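Local coordinates for protein alginate lyase A1-II' (Sphingomonas sp. A1, PDB 2CWS) that probably depolymerises alginate by lyase cleavage, this chain being the lyase domain of a polysaccharide lyase family-7 enzyme with a concanavalin-like fold, at residues A61-S64 with Y65-E69; G155-L158 with G159-Y162; A191-N195 with L196-F200. One frame throughout, in Å; residues are numbered along the deposited sequence.

Contact 1. Residues A61-S64 with Y65-E69; sequences ANSS and YPRSE. With SO4 (sulfate ion), chain B.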
ATOM      1  N   ALA A  61      10.581   8.338  -8.155  1.00 15.42           N
ATOM      2  CA  ALA A  61      10.656   9.517  -9.012  1.00 19.33           C
ATOM      3  C   ALA A  61       9.570  10.528  -8.752  1.00 19.74           C
ATOM      4  O   ALA A  61       9.855  11.721  -8.949  1.00 22.92           O
ATOM      5  CB  ALA A  61      10.550   9.026 -10.478  1.00 19.04           C
ATOM      6  N   ASN A  62       8.361  10.097  -8.360  1.00 18.26           N
ATOM      7  CA  ASN A  62       7.361  11.142  -8.171  1.00 22.46           C
ATOM      8  C   ASN A  62       6.913  11.235  -6.723  1.00 18.08           C
ATOM      9  O   ASN A  62       5.758  11.602  -6.434  1.00 23.82           O
ATOM     10  CB  ASN A  62       6.157  10.849  -9.080  1.00 30.55           C
ATOM     11  CG  ASN A  62       6.519  10.899 -10.559  1.00 38.67           C
ATOM     12  OD1 ASN A  62       6.952  11.908 -11.142  1.00 54.45           O
ATOM     13  ND2 ASN A  62       6.318   9.759 -11.235  1.00 39.58           N
ATOM     14  N   SER A  63       7.826  10.925  -5.796  1.00 16.39           N
ATOM     15  CA  SER A  63       7.433  11.068  -4.417  1.00 13.72           C
ATOM     16  C   SER A  63       8.463  11.817  -3.571  1.00 15.39           C
ATOM     17  O   SER A  63       9.633  11.783  -3.930  1.00 18.39           O
ATOM     18  CB  SER A  63       7.170   9.641  -3.873  1.00 14.34           C
ATOM     19  OG  SER A  63       7.050   9.670  -2.428  1.00 17.39           O
ATOM     20  N   SER A  64       8.291  12.463  -2.395  0.50 11.40           N
ATOM     21  CA  SER A  64       9.360  12.958  -1.534  0.50  9.81           C
ATOM     22  C   SER A  64       9.567  12.072  -0.303  0.50  7.29           C
ATOM     23  O   SER A  64      10.410  12.386   0.589  0.50  6.30           O
ATOM     24  CB  SER A  64       9.026  14.330  -0.948  0.50 10.80           C
ATOM     25  OG  SER A  64       7.932  14.273  -0.095  0.50 10.16           O
ATOM     26  N   TYR A  65       8.695  11.002  -0.300  1.00  7.58           N
ATOM     27  CA  TYR A  65       8.804  10.210   0.929  1.00  5.73           C
ATOM     28  C   TYR A  65       9.350   8.820   0.634  1.00  5.39           C
ATOM     29  O   TYR A  65       9.056   8.231  -0.423  1.00  6.06           O
ATOM     30  CB  TYR A  65       7.448  10.054   1.606  1.00  5.93           C
ATOM     31  CG  TYR A  65       6.833  11.331   2.116  1.00  6.29           C
ATOM     32  CD1 TYR A  65       5.706  11.883   1.490  1.00  8.76           C
ATOM     33  CD2 TYR A  65       7.344  12.025   3.191  1.00  6.09           C
ATOM     34  CE1 TYR A  65       5.126  13.065   1.934  1.00 10.94           C
ATOM     35  CE2 TYR A  65       6.766  13.186   3.692  1.00  7.09           C
ATOM     36  CZ  TYR A  65       5.639  13.712   3.043  1.00  9.52           C
ATOM     37  OH  TYR A  65       5.055  14.854   3.497  1.00 15.50           O
ATOM     38  N   PRO A  66      10.129   8.254   1.551  1.00  5.12           N
ATOM     39  CA  PRO A  66      10.728   6.925   1.316  1.00  5.30           C
ATOM     40  C   PRO A  66       9.757   5.793   1.693  1.00  4.21           C
ATOM     41  O   PRO A  66       8.789   5.988   2.470  1.00  4.70           O
ATOM     42  CB  PRO A  66      11.932   6.945   2.287  1.00  5.89           C
ATOM     43  CG  PRO A  66      11.406   7.782   3.452  1.00  5.99           C
ATOM     44  CD  PRO A  66      10.550   8.848   2.817  1.00  6.32           C
ATOM     45  N   ARG A  67      10.024   4.611   1.155  1.00  4.22           N
ATOM     46  CA  ARG A  67       9.142   3.465   1.407  1.00  3.80           C
ATOM     47  C   ARG A  67       9.938   2.164   1.400  1.00  3.80           C
ATOM     48  O   ARG A  67      10.937   2.011   0.697  1.00  4.43           O
ATOM     49  CB  ARG A  67       8.030   3.372   0.357  1.00  4.12           C
ATOM     50  CG  ARG A  67       8.514   2.843  -1.003  1.00  4.59           C
ATOM     51  CD  ARG A  67       7.473   3.111  -2.058  1.00  5.58           C
ATOM     52  NE  ARG A  67       7.406   4.517  -2.495  1.00  6.21           N
ATOM     53  CZ  ARG A  67       6.338   5.219  -2.789  1.00  5.12           C
ATOM     54  NH1 ARG A  67       5.099   4.757  -2.549  1.00  5.00           N
ATOM     55  NH2 ARG A  67       6.521   6.440  -3.305  1.00  6.58           N
ATOM     56  N   SER A  68       9.368   1.212   2.138  1.00  3.69           N
ATOM     57  CA  SER A  68       9.643  -0.230   1.933  1.00  3.55           C
ATOM     58  C   SER A  68       8.239  -0.802   1.701  1.00  3.17           C
ATOM     59  O   SER A  68       7.474  -0.886   2.659  1.00  3.53           O
ATOM     60  CB  SER A  68      10.322  -0.830   3.156  1.00  4.03           C
ATOM     61  OG  SER A  68      10.514  -2.213   2.917  1.00  4.60           O
ATOM     62  N   GLU A  69       7.889  -1.072   0.435  1.00  3.25           N
ATOM     63  CA  GLU A  69       6.479  -1.226   0.099  1.00  3.67           C
ATOM     64  C   GLU A  69       6.355  -2.243  -1.055  1.00  3.28           C
ATOM     65  O   GLU A  69       7.123  -2.159  -2.018  1.00  4.09           O
ATOM     66  CB  GLU A  69       5.850   0.118  -0.251  1.00  3.89           C
ATOM     67  CG  GLU A  69       4.323   0.124  -0.369  1.00  4.25           C
ATOM     68  CD  GLU A  69       3.764   1.474  -0.768  1.00  3.62           C
ATOM     69  OE1 GLU A  69       4.390   2.186  -1.586  1.00  4.25           O
ATOM     70  OE2 GLU A  69       2.659   1.824  -0.271  1.00  4.41           O
TER
HETATM   71  S   SO4 B 401       3.062   7.706  -4.319  0.66  5.94           S
HETATM   72  O1  SO4 B 401       2.869   6.201  -3.879  0.66  4.68           O
HETATM   73  O2  SO4 B 401       2.343   8.012  -5.537  0.66  7.26           O
HETATM   74  O3  SO4 B 401       2.571   8.574  -3.315  0.66  5.91           O
HETATM   75  O4  SO4 B 401       4.480   7.954  -4.554  0.66  7.40           O
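Ser64 and Tyr65 meet where the hydroxyl of the serine, in the deposited conformer described here, stands over the centre of one face of the tyrosine ring, Ser64 OG lying 3.5 Å above the plane of Tyr65. Ser64 OG is 3.6 Å from Tyr65 CD1 and almost as near to CE1, as expected of an atom above the ring and not at its rim. Ser63 makes the firmer link: Tyr65 N donates to Ser63 OG over 3.0 Å at 158°, closing an ST turn. With OG anti to the backbone N of Ser63 (chi1 168°), the hydroxyl reaches forward to that amide, and it also bonds Tyr205 OH. Ser63 CB touches the edge of the Arg67 guanidinium, 3.3 Å from NH2. That group uses both terminal nitrogens on one sulfate, probably from the crystallisation liquor: Arg67 NH2 to O4 is 2.8 Å and Arg67 NH1 to O1 is 3.0 Å. NH1 also forms a salt bridge to Glu69 OE1 at 2.8 Å, on the syn side of the carboxylate and only 3° out of the guanidinium plane. Together with the sulfate, this carboxylate fixes the rotation of the guanidinium group. A leucine in place of Arg67 would probably leave the anion without these two donors and Glu69 OE1 dependent on Lys201. His112 and Tyr205 complete the sulfate site, consistent with a pocket for an anionic sugar. The loop leads into strand 67-72, whose antiparallel partners are strands 15-18, 197-202 and 204-206.

Contact 2. Residues G155-L158 with G159-Y162; sequences GIKL and GDLY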
ATOM      1  N   GLY A 155      -9.451   4.541  17.259  1.00  6.21           N
ATOM      2  CA  GLY A 155      -8.991   3.636  18.322  1.00  7.20           C
ATOM      3  C   GLY A 155      -7.843   2.733  17.884  1.00  6.92           C
ATOM      4  O   GLY A 155      -7.319   1.975  18.714  1.00  9.06           O
ATOM      5  N   ILE A 156      -7.415   2.810  16.638  0.80  8.01           N
ATOM      6  CA  ILE A 156      -6.356   1.971  16.020  0.80  6.94           C
ATOM      7  C   ILE A 156      -5.011   2.471  16.579  0.80  6.24           C
ATOM      8  O   ILE A 156      -4.559   3.515  16.081  0.80  7.29           O
ATOM      9  CB  ILE A 156      -6.365   2.017  14.474  0.80  7.19           C
ATOM     10  CG1 ILE A 156      -7.786   1.904  13.807  0.80  8.19           C
ATOM     11  CG2 ILE A 156      -5.416   1.015  13.891  0.80  7.03           C
ATOM     12  CD1 ILE A 156      -8.383   0.624  14.348  0.80 12.00           C
ATOM     13  N   LYS A 157      -4.356   1.810  17.558  1.00  6.18           N
ATOM     14  CA  LYS A 157      -3.164   2.333  18.175  1.00  5.67           C
ATOM     15  C   LYS A 157      -1.905   1.622  17.709  1.00  4.10           C
ATOM     16  O   LYS A 157      -1.917   0.549  17.116  1.00  4.53           O
ATOM     17  CB  LYS A 157      -3.272   2.262  19.698  1.00  6.97           C
ATOM     18  CG  LYS A 157      -4.369   3.220  20.158  1.00  9.21           C
ATOM     19  CD  LYS A 157      -4.715   3.105  21.633  1.00 14.07           C
ATOM     20  CE  LYS A 157      -5.828   4.142  21.957  1.00 15.98           C
ATOM     21  NZ  LYS A 157      -6.192   3.988  23.401  1.00 25.64           N
ATOM     22  N   LEU A 158      -0.768   2.284  17.987  1.00  3.93           N
ATOM     23  CA  LEU A 158       0.526   1.663  17.750  1.00  4.17           C
ATOM     24  C   LEU A 158       0.579   0.296  18.397  1.00  3.66           C
ATOM     25  O   LEU A 158       0.241   0.135  19.539  1.00  4.94           O
ATOM     26  CB  LEU A 158       1.618   2.581  18.363  1.00  5.01           C
ATOM     27  CG  LEU A 158       3.037   2.263  17.909  1.00  5.48           C
ATOM     28  CD1 LEU A 158       3.254   2.751  16.488  1.00  6.15           C
ATOM     29  CD2 LEU A 158       4.034   2.882  18.872  1.00  7.92           C
ATOM     30  N   GLY A 159       0.996  -0.701  17.599  1.00  4.04           N
ATOM     31  CA  GLY A 159       1.108  -2.085  18.071  1.00  4.86           C
ATOM     32  C   GLY A 159      -0.168  -2.898  17.993  1.00  4.38           C
ATOM     33  O   GLY A 159      -0.086  -4.127  18.101  1.00  5.15           O
ATOM     34  N   ASP A 160      -1.329  -2.275  17.800  1.00  4.05           N
ATOM     35  CA  ASP A 160      -2.563  -3.016  17.684  1.00  4.32           C
ATOM     36  C   ASP A 160      -2.614  -3.752  16.340  1.00  4.13           C
ATOM     37  O   ASP A 160      -2.172  -3.261  15.336  1.00  5.02           O
ATOM     38  CB  ASP A 160      -3.777  -2.104  17.712  1.00  5.08           C
ATOM     39  CG  ASP A 160      -4.081  -1.488  19.062  1.00  5.73           C
ATOM     40  OD1 ASP A 160      -3.450  -1.829  20.106  1.00  6.45           O
ATOM     41  OD2 ASP A 160      -5.042  -0.651  19.066  1.00  6.25           O
ATOM     42  N   LEU A 161      -3.228  -4.922  16.312  1.00  5.24           N
ATOM     43  CA  LEU A 161      -3.415  -5.645  15.066  1.00  5.18           C
ATOM     44  C   LEU A 161      -4.651  -5.090  14.396  1.00  5.36           C
ATOM     45  O   LEU A 161      -5.702  -4.938  15.064  1.00  7.37           O
ATOM     46  CB  LEU A 161      -3.666  -7.131  15.381  0.58  7.07           C
ATOM     47  CG  LEU A 161      -3.787  -7.996  14.122  0.58  7.22           C
ATOM     48  CD1 LEU A 161      -2.364  -8.245  13.655  0.58  9.38           C
ATOM     49  CD2 LEU A 161      -4.552  -9.286  14.323  0.58 10.80           C
ATOM     50  N   TYR A 162      -4.561  -4.813  13.112  1.00  4.55           N
ATOM     51  CA  TYR A 162      -5.734  -4.448  12.297  1.00  4.93           C
ATOM     52  C   TYR A 162      -5.929  -5.485  11.194  1.00  4.25           C
ATOM     53  O   TYR A 162      -4.975  -6.023  10.628  1.00  5.04           O
ATOM     54  CB  TYR A 162      -5.618  -3.050  11.687  1.00  5.62           C
ATOM     55  CG  TYR A 162      -4.223  -2.617  11.228  1.00  4.54           C
ATOM     56  CD1 TYR A 162      -3.482  -1.751  11.995  1.00  4.54           C
ATOM     57  CD2 TYR A 162      -3.687  -3.055  10.023  1.00  4.48           C
ATOM     58  CE1 TYR A 162      -2.212  -1.319  11.598  1.00  4.66           C
ATOM     59  CE2 TYR A 162      -2.422  -2.670   9.603  1.00  4.51           C
ATOM     60  CZ  TYR A 162      -1.691  -1.794  10.398  1.00  4.09           C
ATOM     61  OH  TYR A 162      -0.412  -1.367  10.065  1.00  4.52           O
TER
HETATM   62  O   HOH W   1      -0.872  -0.929  14.748  1.00  4.24           O
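Lys157 and Asp160 lie side by side and point the same way, the carboxylate running along the base of the lysine chain. Asp160 OD2 comes within 3.5 Å of Lys157 CB, but the charges do not pair: Lys157 NZ is 6.5 Å from Asp160 OD2, because the lysine is extended beyond CG and carries its amine away. What the carboxylate does grip is backbone. Lys157 N donates to Asp160 OD2 over 3.0 Å at 159°, reaching the oxygen from above the carboxylate plane, 58° out of it. The aspartate's first torsion, with CG anti to its own carbonyl carbon (chi1 -72°), folds the carboxylate back over the turn, within range of this amide. In the reverse direction Asp160 N bonds Lys157 O, also at 3.0 Å, and the two bonds together clamp a type II beta turn from Lys157 to Asp160. Gly159 occupies its third position with positive phi, where a side chain would run into the carbonyl oxygen of Leu158. A water lies 3.0 Å from Lys157 O and 2.7 Å from Asp160 O, placed to donate to either, although it cannot serve every acceptor within its range at once. Farther in, Ile156 and Tyr162 cross at about a right angle; Ile156 CG2, in the conformer described, meets Tyr162 CD1 at 3.9 Å, an oblique apolar contact. The Tyr162 hydroxyl is bonded to Thr97. The turn follows strand 148-154 and a G1 beta bulge in which Gly155 and Ile156 both face Gly132, and leads into strand 162-169. It thereby links the two sheets, with Ile156 and Tyr162 both resting on Phe129 of strand 120-130 and Met177 of strand 172-177.

Contact 3. Residues A191-N195 with L196-F200; sequences AGWKN and LKYYF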
ATOM      1  N   ALA A 191     -15.772  10.574 -13.788  1.00  7.27           N
ATOM      2  CA  ALA A 191     -15.732   9.497 -14.753  1.00  8.81           C
ATOM      3  C   ALA A 191     -14.346   9.317 -15.367  1.00  7.14           C
ATOM      4  O   ALA A 191     -14.081   8.285 -15.989  1.00  7.77           O
ATOM      5  CB  ALA A 191     -16.747   9.717 -15.876  1.00 10.95           C
ATOM      6  N   GLY A 192     -13.484  10.321 -15.188  1.00  7.43           N
ATOM      7  CA  GLY A 192     -12.096  10.114 -15.671  1.00  8.06           C
ATOM      8  C   GLY A 192     -11.376   8.998 -14.979  1.00  6.66           C
ATOM      9  O   GLY A 192     -10.359   8.525 -15.521  1.00  7.74           O
ATOM     10  N   TRP A 193     -11.826   8.527 -13.831  1.00  6.29           N
ATOM     11  CA  TRP A 193     -11.186   7.331 -13.248  1.00  5.65           C
ATOM     12  C   TRP A 193     -11.356   6.108 -14.147  1.00  5.38           C
ATOM     13  O   TRP A 193     -10.590   5.165 -14.030  1.00  6.67           O
ATOM     14  CB  TRP A 193     -11.745   7.051 -11.870  1.00  5.17           C
ATOM     15  CG  TRP A 193     -11.340   7.966 -10.758  1.00  5.07           C
ATOM     16  CD1 TRP A 193     -12.177   8.876 -10.151  1.00  5.48           C
ATOM     17  CD2 TRP A 193     -10.070   8.075 -10.109  1.00  4.95           C
ATOM     18  NE1 TRP A 193     -11.498   9.559  -9.143  1.00  5.22           N
ATOM     19  CE2 TRP A 193     -10.195   9.053  -9.121  1.00  5.14           C
ATOM     20  CE3 TRP A 193      -8.835   7.422 -10.275  1.00  5.30           C
ATOM     21  CZ2 TRP A 193      -9.147   9.434  -8.272  1.00  5.51           C
ATOM     22  CZ3 TRP A 193      -7.797   7.805  -9.423  1.00  5.39           C
ATOM     23  CH2 TRP A 193      -7.940   8.790  -8.450  1.00  6.11           C
ATOM     24  N   LYS A 194     -12.304   6.111 -15.076  1.00  6.29           N
ATOM     25  CA  LYS A 194     -12.406   4.999 -16.012  1.00  6.91           C
ATOM     26  C   LYS A 194     -11.257   5.002 -17.007  1.00  7.32           C
ATOM     27  O   LYS A 194     -11.082   3.982 -17.685  1.00  9.10           O
ATOM     28  CB  LYS A 194     -13.732   5.060 -16.793  1.00  7.94           C
ATOM     29  CG  LYS A 194     -14.984   4.868 -15.935  1.00  9.05           C
ATOM     30  CD  LYS A 194     -16.218   4.904 -16.816  1.00 12.01           C
ATOM     31  CE  LYS A 194     -17.510   4.871 -16.048  1.00 18.45           C
ATOM     32  NZ  LYS A 194     -18.693   4.699 -16.963  1.00 19.11           N
ATOM     33  N   ASN A 195     -10.488   6.087 -17.104  1.00  7.01           N
ATOM     34  CA  ASN A 195      -9.332   6.154 -18.027  1.00  8.72           C
ATOM     35  C   ASN A 195      -8.013   5.854 -17.343  1.00  8.22           C
ATOM     36  O   ASN A 195      -6.951   6.084 -17.939  1.00 12.65           O
ATOM     37  CB  ASN A 195      -9.263   7.570 -18.628  1.00  9.59           C
ATOM     38  CG  ASN A 195     -10.487   7.835 -19.523  1.00 11.42           C
ATOM     39  OD1 ASN A 195     -10.934   6.921 -20.221  1.00 14.43           O
ATOM     40  ND2 ASN A 195     -10.988   9.065 -19.452  1.00 16.01           N
ATOM     41  N   LEU A 196      -8.090   5.283 -16.133  1.00  7.59           N
ATOM     42  CA  LEU A 196      -6.909   4.818 -15.416  1.00  6.62           C
ATOM     43  C   LEU A 196      -7.086   3.341 -15.117  1.00  6.55           C
ATOM     44  O   LEU A 196      -8.191   2.821 -15.042  1.00  8.13           O
ATOM     45  CB  LEU A 196      -6.717   5.622 -14.134  0.72  6.67           C
ATOM     46  CG  LEU A 196      -6.467   7.097 -14.366  0.72  8.58           C
ATOM     47  CD1 LEU A 196      -6.345   7.768 -12.989  0.72  8.55           C
ATOM     48  CD2 LEU A 196      -5.199   7.359 -15.174  0.72  8.33           C
ATOM     49  N   LYS A 197      -5.938   2.684 -14.883  1.00  5.60           N
ATOM     50  CA  LYS A 197      -5.890   1.346 -14.301  1.00  5.57           C
ATOM     51  C   LYS A 197      -5.317   1.471 -12.908  1.00  4.88           C
ATOM     52  O   LYS A 197      -4.995   2.576 -12.432  1.00  5.33           O
ATOM     53  CB  LYS A 197      -5.017   0.439 -15.164  0.70  6.24           C
ATOM     54  CG  LYS A 197      -5.460   0.510 -16.638  0.70  8.64           C
ATOM     55  CD  LYS A 197      -6.773  -0.197 -16.882  0.70  9.57           C
ATOM     56  CE  LYS A 197      -6.699  -1.698 -16.792  0.70 13.08           C
ATOM     57  NZ  LYS A 197      -6.054  -2.465 -17.915  0.70 12.61           N
ATOM     58  N   TYR A 198      -5.224   0.337 -12.195  1.00  4.50           N
ATOM     59  CA  TYR A 198      -4.964   0.338 -10.755  1.00  4.40           C
ATOM     60  C   TYR A 198      -4.132  -0.851 -10.353  1.00  3.90           C
ATOM     61  O   TYR A 198      -4.147  -1.913 -11.007  1.00  4.09           O
ATOM     62  CB  TYR A 198      -6.313   0.243  -9.916  1.00  4.99           C
ATOM     63  CG  TYR A 198      -7.259   1.356 -10.348  1.00  4.63           C
ATOM     64  CD1 TYR A 198      -7.109   2.628  -9.767  1.00  4.77           C
ATOM     65  CD2 TYR A 198      -8.189   1.186 -11.365  1.00  4.68           C
ATOM     66  CE1 TYR A 198      -7.931   3.678 -10.172  1.00  5.59           C
ATOM     67  CE2 TYR A 198      -8.976   2.223 -11.805  1.00  5.57           C
ATOM     68  CZ  TYR A 198      -8.855   3.463 -11.224  1.00  5.26           C
ATOM     69  OH  TYR A 198      -9.612   4.531 -11.605  1.00  6.54           O
ATOM     70  N   TYR A 199      -3.417  -0.705  -9.250  1.00  4.07           N
ATOM     71  CA  TYR A 199      -2.724  -1.809  -8.611  1.00  3.95           C
ATOM     72  C   TYR A 199      -2.714  -1.560  -7.102  1.00  3.36           C
ATOM     73  O   TYR A 199      -2.737  -0.408  -6.625  1.00  4.12           O
ATOM     74  CB  TYR A 199      -1.298  -1.979  -9.154  1.00  4.87           C
ATOM     75  CG  TYR A 199      -0.398  -0.791  -9.007  1.00  4.49           C
ATOM     76  CD1 TYR A 199      -0.282   0.126 -10.054  1.00  5.36           C
ATOM     77  CD2 TYR A 199       0.333  -0.533  -7.863  1.00  4.74           C
ATOM     78  CE1 TYR A 199       0.530   1.231  -9.965  1.00  5.92           C
ATOM     79  CE2 TYR A 199       1.137   0.564  -7.740  1.00  5.06           C
ATOM     80  CZ  TYR A 199       1.236   1.477  -8.788  1.00  5.34           C
ATOM     81  OH  TYR A 199       2.060   2.562  -8.655  1.00  6.69           O
ATOM     82  N   PHE A 200      -2.689  -2.658  -6.346  1.00  3.33           N
ATOM     83  CA  PHE A 200      -2.588  -2.571  -4.897  1.00  3.12           C
ATOM     84  C   PHE A 200      -1.149  -2.340  -4.460  1.00  3.23           C
ATOM     85  O   PHE A 200      -0.187  -2.719  -5.154  1.00  3.62           O
ATOM     86  CB  PHE A 200      -3.109  -3.848  -4.249  1.00  4.02           C
ATOM     87  CG  PHE A 200      -4.616  -4.040  -4.325  1.00  3.76           C
ATOM     88  CD1 PHE A 200      -5.199  -5.075  -5.029  1.00  3.97           C
ATOM     89  CD2 PHE A 200      -5.437  -3.152  -3.629  1.00  3.99           C
ATOM     90  CE1 PHE A 200      -6.563  -5.246  -5.036  1.00  4.58           C
ATOM     91  CE2 PHE A 200      -6.823  -3.349  -3.645  1.00  4.49           C
ATOM     92  CZ  PHE A 200      -7.395  -4.372  -4.334  1.00  4.62           C
TER
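Trp193 and Tyr198 meet edge on, their side chains crossing at about a right angle. The tyrosine hydroxyl lies at the rim of the indole, near its plane, with Tyr198 OH 3.3 Å from Trp193 CE3, and that same carbon lies in the plane of the phenol ring. Leu196 CD1, in the conformer described, reaches the six-membered side of the indole obliquely, 3.7 Å from Trp193 CE3. The edge-to-face partner of the indole is Phe186. With CG anti to the carbonyl carbon (chi1 -54°), the phenol of Tyr198 swings back toward the preceding turn. Its OH donates to Trp193 O at 2.7 Å, while Leu196 N donates to that oxygen at 3.3 Å. The two donors come from opposite faces of the carbonyl plane, so the oxygen is held from both. Trp193 NE1 is satisfied by Gln140 O. These bonds tie the end of the 3-10 segment 191-194, which follows helix 186-189, to strand 197-202; Trp193 and Tyr198 both pack on Leu124 of strand 120-130, and Tyr198 also touches Ile111 of strand 106-114.

In the fold
Contacts 1 and 3 serve one antiparallel sheet, since strands 67-72 and 197-202 are neighbours in it, although their nearest atoms stay about 7 Å apart. Both are partly buried, yet their chemistry diverges: contact 1 joins a neutral serine-amide bond to an arginine that holds a carboxylate and a bound sulfate, whereas contact 3 is aromatic, with a single carbonyl oxygen as its polar hub. Contact 2 is a surface turn, built on backbone amides and a carboxylate, and joins that sheet to the seven-strand one. Its centre is 31 Å from that of contact 3, across the chain's centre. All three are local, set at the approaches to strands of this concanavalin-like fold.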